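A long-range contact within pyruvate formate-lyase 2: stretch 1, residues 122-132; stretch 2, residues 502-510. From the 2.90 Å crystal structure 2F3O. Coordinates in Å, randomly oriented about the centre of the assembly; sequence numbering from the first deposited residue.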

# COMPACT_ATOMS: atom_id res chain seq x y z
N LYS A 122 32.96 -11.06 8.75
CA LYS A 122 32.25 -9.78 8.77
C LYS A 122 31.88 -9.39 7.34
O LYS A 122 31.53 -8.23 7.08
CB LYS A 122 33.13 -8.70 9.36
CG LYS A 122 33.11 -8.64 10.86
CD LYS A 122 33.86 -7.41 11.38
CE LYS A 122 34.12 -7.58 12.87
NZ LYS A 122 34.80 -8.88 13.23
N THR A 123 31.96 -10.36 6.43
CA THR A 123 31.79 -10.10 5.01
C THR A 123 30.35 -10.32 4.57
O THR A 123 29.55 -10.88 5.31
CB THR A 123 32.65 -11.04 4.12
OG1 THR A 123 32.16 -12.39 4.21
CG2 THR A 123 34.11 -10.99 4.50
N ILE A 124 30.06 -9.90 3.33
CA ILE A 124 28.79 -10.14 2.68
C ILE A 124 28.52 -11.64 2.63
O ILE A 124 27.44 -12.08 2.98
CB ILE A 124 28.75 -9.52 1.26
CG1 ILE A 124 28.95 -8.02 1.36
CG2 ILE A 124 27.44 -9.83 0.54
CD1 ILE A 124 28.92 -7.29 0.07
N GLU A 125 29.53 -12.41 2.24
CA GLU A 125 29.41 -13.87 2.15
C GLU A 125 29.07 -14.56 3.49
O GLU A 125 28.31 -15.54 3.52
CB GLU A 125 30.66 -14.45 1.49
CG GLU A 125 31.14 -15.79 2.02
CD GLU A 125 31.87 -16.59 0.95
OE1 GLU A 125 32.04 -16.02 -0.16
OE2 GLU A 125 32.22 -17.77 1.20
N ALA A 126 29.60 -14.02 4.59
CA ALA A 126 29.29 -14.51 5.92
C ALA A 126 27.80 -14.38 6.29
O ALA A 126 27.25 -15.26 6.96
CB ALA A 126 30.14 -13.83 6.95
N PHE A 127 27.16 -13.30 5.86
CA PHE A 127 25.70 -13.11 5.99
C PHE A 127 24.95 -14.11 5.17
O PHE A 127 24.03 -14.74 5.65
CB PHE A 127 25.28 -11.70 5.58
CG PHE A 127 23.85 -11.34 5.96
CD1 PHE A 127 23.60 -10.58 7.08
CD2 PHE A 127 22.77 -11.77 5.20
CE1 PHE A 127 22.32 -10.24 7.43
CE2 PHE A 127 21.48 -11.45 5.54
CZ PHE A 127 21.25 -10.68 6.66
N ALA A 128 25.32 -14.24 3.91
CA ALA A 128 24.57 -15.10 3.02
C ALA A 128 24.75 -16.59 3.24
O ALA A 128 23.84 -17.35 2.94
CB ALA A 128 24.88 -14.77 1.64
N PHE A 129 25.90 -17.02 3.73
CA PHE A 129 26.17 -18.46 3.86
C PHE A 129 25.11 -19.32 4.57
O PHE A 129 24.66 -20.32 3.99
CB PHE A 129 27.57 -18.78 4.41
CG PHE A 129 27.94 -20.23 4.28
CD1 PHE A 129 28.58 -20.69 3.12
CD2 PHE A 129 27.65 -21.14 5.30
CE1 PHE A 129 28.92 -22.04 2.96
CE2 PHE A 129 27.98 -22.50 5.17
CZ PHE A 129 28.62 -22.95 3.99
N PRO A 130 24.68 -18.94 5.81
CA PRO A 130 23.77 -19.88 6.46
C PRO A 130 22.43 -19.98 5.74
O PRO A 130 21.69 -20.93 5.97
CB PRO A 130 23.59 -19.27 7.85
CG PRO A 130 23.86 -17.88 7.67
CD PRO A 130 24.92 -17.76 6.67
N LEU A 131 22.18 -19.04 4.83
CA LEU A 131 20.91 -18.89 4.15
C LEU A 131 20.90 -19.54 2.80
O LEU A 131 19.84 -19.69 2.20
CB LEU A 131 20.61 -17.41 3.96
CG LEU A 131 20.13 -16.58 5.13
CD1 LEU A 131 19.97 -15.15 4.66
CD2 LEU A 131 18.82 -17.15 5.56
N MET A 132 22.09 -19.86 2.28
CA MET A 132 22.20 -20.58 1.00
C MET A 132 23.39 -21.56 0.96
O MET A 132 24.18 -21.52 0.03
CB MET A 132 22.31 -19.60 -0.19
CG MET A 132 23.47 -18.59 -0.08
SD MET A 132 23.48 -17.23 -1.26
CE MET A 132 24.42 -17.86 -2.62
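Stretch 2 502-510: SYANAEVKP

Phe-127 is the knob on which this contact turns. Its CA-to-CB bond points toward stretch 2, and with chi1 in the t well the ring sits in a hole made by Tyr-503, Ala-504, Glu-507 and Val-508, two neighbouring pairs one turn apart on a helix. Phe-127 CD2 lies 3.7 Å from Ala-504 CB, and Phe-127 CD1 lies 3.6 Å from Val-508 CG1, so two apolar side chains line the hole. At the Tyr-503 wall the rings meet edge to face: the edge of Phe-127 is directed at the face of Tyr-503, with planes at 84° and centroids 5.2 Å apart, and Phe-127 CE2 comes to 3.6 Å from Tyr-503 CE2.

The backbones cross obliquely at this point. Residues 502-508 continue a helix that begins earlier in the chain, and they cross helix 124-128 at 122°, nearer antiparallel than parallel. The axes approach to 8.7 Å, and the nearest CA atoms across the contact are those of Phe-127 and Ala-504, 5.8 Å apart. Three residues of stretch 1 meet at the small Ala-504: besides Phe-127, Ile-124 CG2 stands 3.9 Å from Ala-504 CB, and Ala-128 CB stands 4.2 Å from the same Ala-504 CB.

Ile-124 extends the apolar patch. Its CA-to-CB bond points sideways, but the m, t rotamer brings its end nearer to stretch 2, with Ile-124 CG1 3.7 Å from Val-508 CG2 and Ile-124 CD1 3.9 Å from Lys-509 CB. Val-508 thus serves both large side chains, CG1 against Phe-127 and CG2 against Ile-124. Farther along stretch 1, Leu-131 CD1 reaches the edge of the Tyr-503 ring, 4.2 Å from Tyr-503 CE2.

Toward the margin, polar residues contribute by packing, for no hydrogen bond joins the stretches. Glu-507 offers its aliphatic part, with Glu-507 CB 3.6 Å from Phe-127 CE1, while its OE2 is hydrogen-bonded elsewhere in the structure. Asn-505 points its CA-to-CB bond away, yet its amide end returns to place Asn-505 OD1 3.4 Å from Ile-124 CD1. Lys-509, the first residue to leave helical phi/psi, starts toward stretch 1 and then leads its end away. Thr-123 faces away too, and its hydroxyl caps its own helix, accepting from Ala-126 N at 3.1 Å from Thr-123 OG1. The rule is economical: one aromatic knob, a small alanine beside it, and polar side chains that pack without bonding across.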

# COMPACT_ATOMS: atom_id res chain seq x y z
N SER A 502 21.54 -10.12 -2.32
CA SER A 502 21.09 -8.73 -2.43
C SER A 502 20.54 -8.24 -1.11
O SER A 502 20.69 -7.07 -0.74
CB SER A 502 20.05 -8.57 -3.54
OG SER A 502 20.61 -7.81 -4.60
N TYR A 503 19.91 -9.15 -0.40
CA TYR A 503 19.50 -8.91 0.95
C TYR A 503 20.76 -8.75 1.82
O TYR A 503 20.83 -7.86 2.68
CB TYR A 503 18.65 -10.09 1.37
CG TYR A 503 18.26 -10.17 2.81
CD1 TYR A 503 17.73 -9.07 3.50
CD2 TYR A 503 18.34 -11.39 3.49
CE1 TYR A 503 17.35 -9.18 4.82
CE2 TYR A 503 17.97 -11.50 4.80
CZ TYR A 503 17.47 -10.41 5.47
OH TYR A 503 17.09 -10.58 6.79
N ALA A 504 21.77 -9.57 1.55
CA ALA A 504 23.03 -9.55 2.29
C ALA A 504 23.77 -8.23 2.13
O ALA A 504 24.31 -7.71 3.12
CB ALA A 504 23.92 -10.70 1.90
N ASN A 505 23.78 -7.70 0.91
CA ASN A 505 24.37 -6.41 0.64
C ASN A 505 23.62 -5.33 1.41
O ASN A 505 24.22 -4.55 2.13
CB ASN A 505 24.35 -6.10 -0.84
CG ASN A 505 25.61 -6.57 -1.56
OD1 ASN A 505 26.54 -5.77 -1.78
ND2 ASN A 505 25.65 -7.86 -1.94
N ALA A 506 22.30 -5.33 1.30
CA ALA A 506 21.45 -4.36 2.02
C ALA A 506 21.71 -4.34 3.51
O ALA A 506 21.58 -3.31 4.15
CB ALA A 506 19.98 -4.64 1.76
N GLU A 507 22.11 -5.48 4.05
CA GLU A 507 22.30 -5.58 5.47
C GLU A 507 23.69 -5.26 5.96
O GLU A 507 23.82 -4.65 7.01
CB GLU A 507 21.90 -6.96 5.97
CG GLU A 507 20.41 -7.18 5.93
CD GLU A 507 19.66 -6.25 6.84
OE1 GLU A 507 19.91 -6.27 8.07
OE2 GLU A 507 18.80 -5.49 6.34
N VAL A 508 24.72 -5.66 5.22
CA VAL A 508 26.10 -5.47 5.73
C VAL A 508 26.96 -4.50 4.94
O VAL A 508 28.06 -4.15 5.36
CB VAL A 508 26.87 -6.82 5.91
CG1 VAL A 508 25.92 -7.96 6.25
CG2 VAL A 508 27.67 -7.15 4.67
N LYS A 509 26.44 -4.05 3.80
CA LYS A 509 27.15 -3.13 2.93
C LYS A 509 26.13 -2.23 2.22
O LYS A 509 25.94 -2.32 1.00
CB LYS A 509 27.98 -3.95 1.93
CG LYS A 509 28.77 -3.20 0.84
CD LYS A 509 29.95 -2.52 1.40
CE LYS A 509 30.75 -1.92 0.29
NZ LYS A 509 31.44 -0.70 0.80
N PRO A 510 25.45 -1.37 2.99
CA PRO A 510 24.74 -0.33 2.25
C PRO A 510 25.76 0.71 1.74
O PRO A 510 26.86 0.83 2.28
CB PRO A 510 23.78 0.26 3.28
CG PRO A 510 24.42 -0.01 4.61
CD PRO A 510 25.27 -1.24 4.45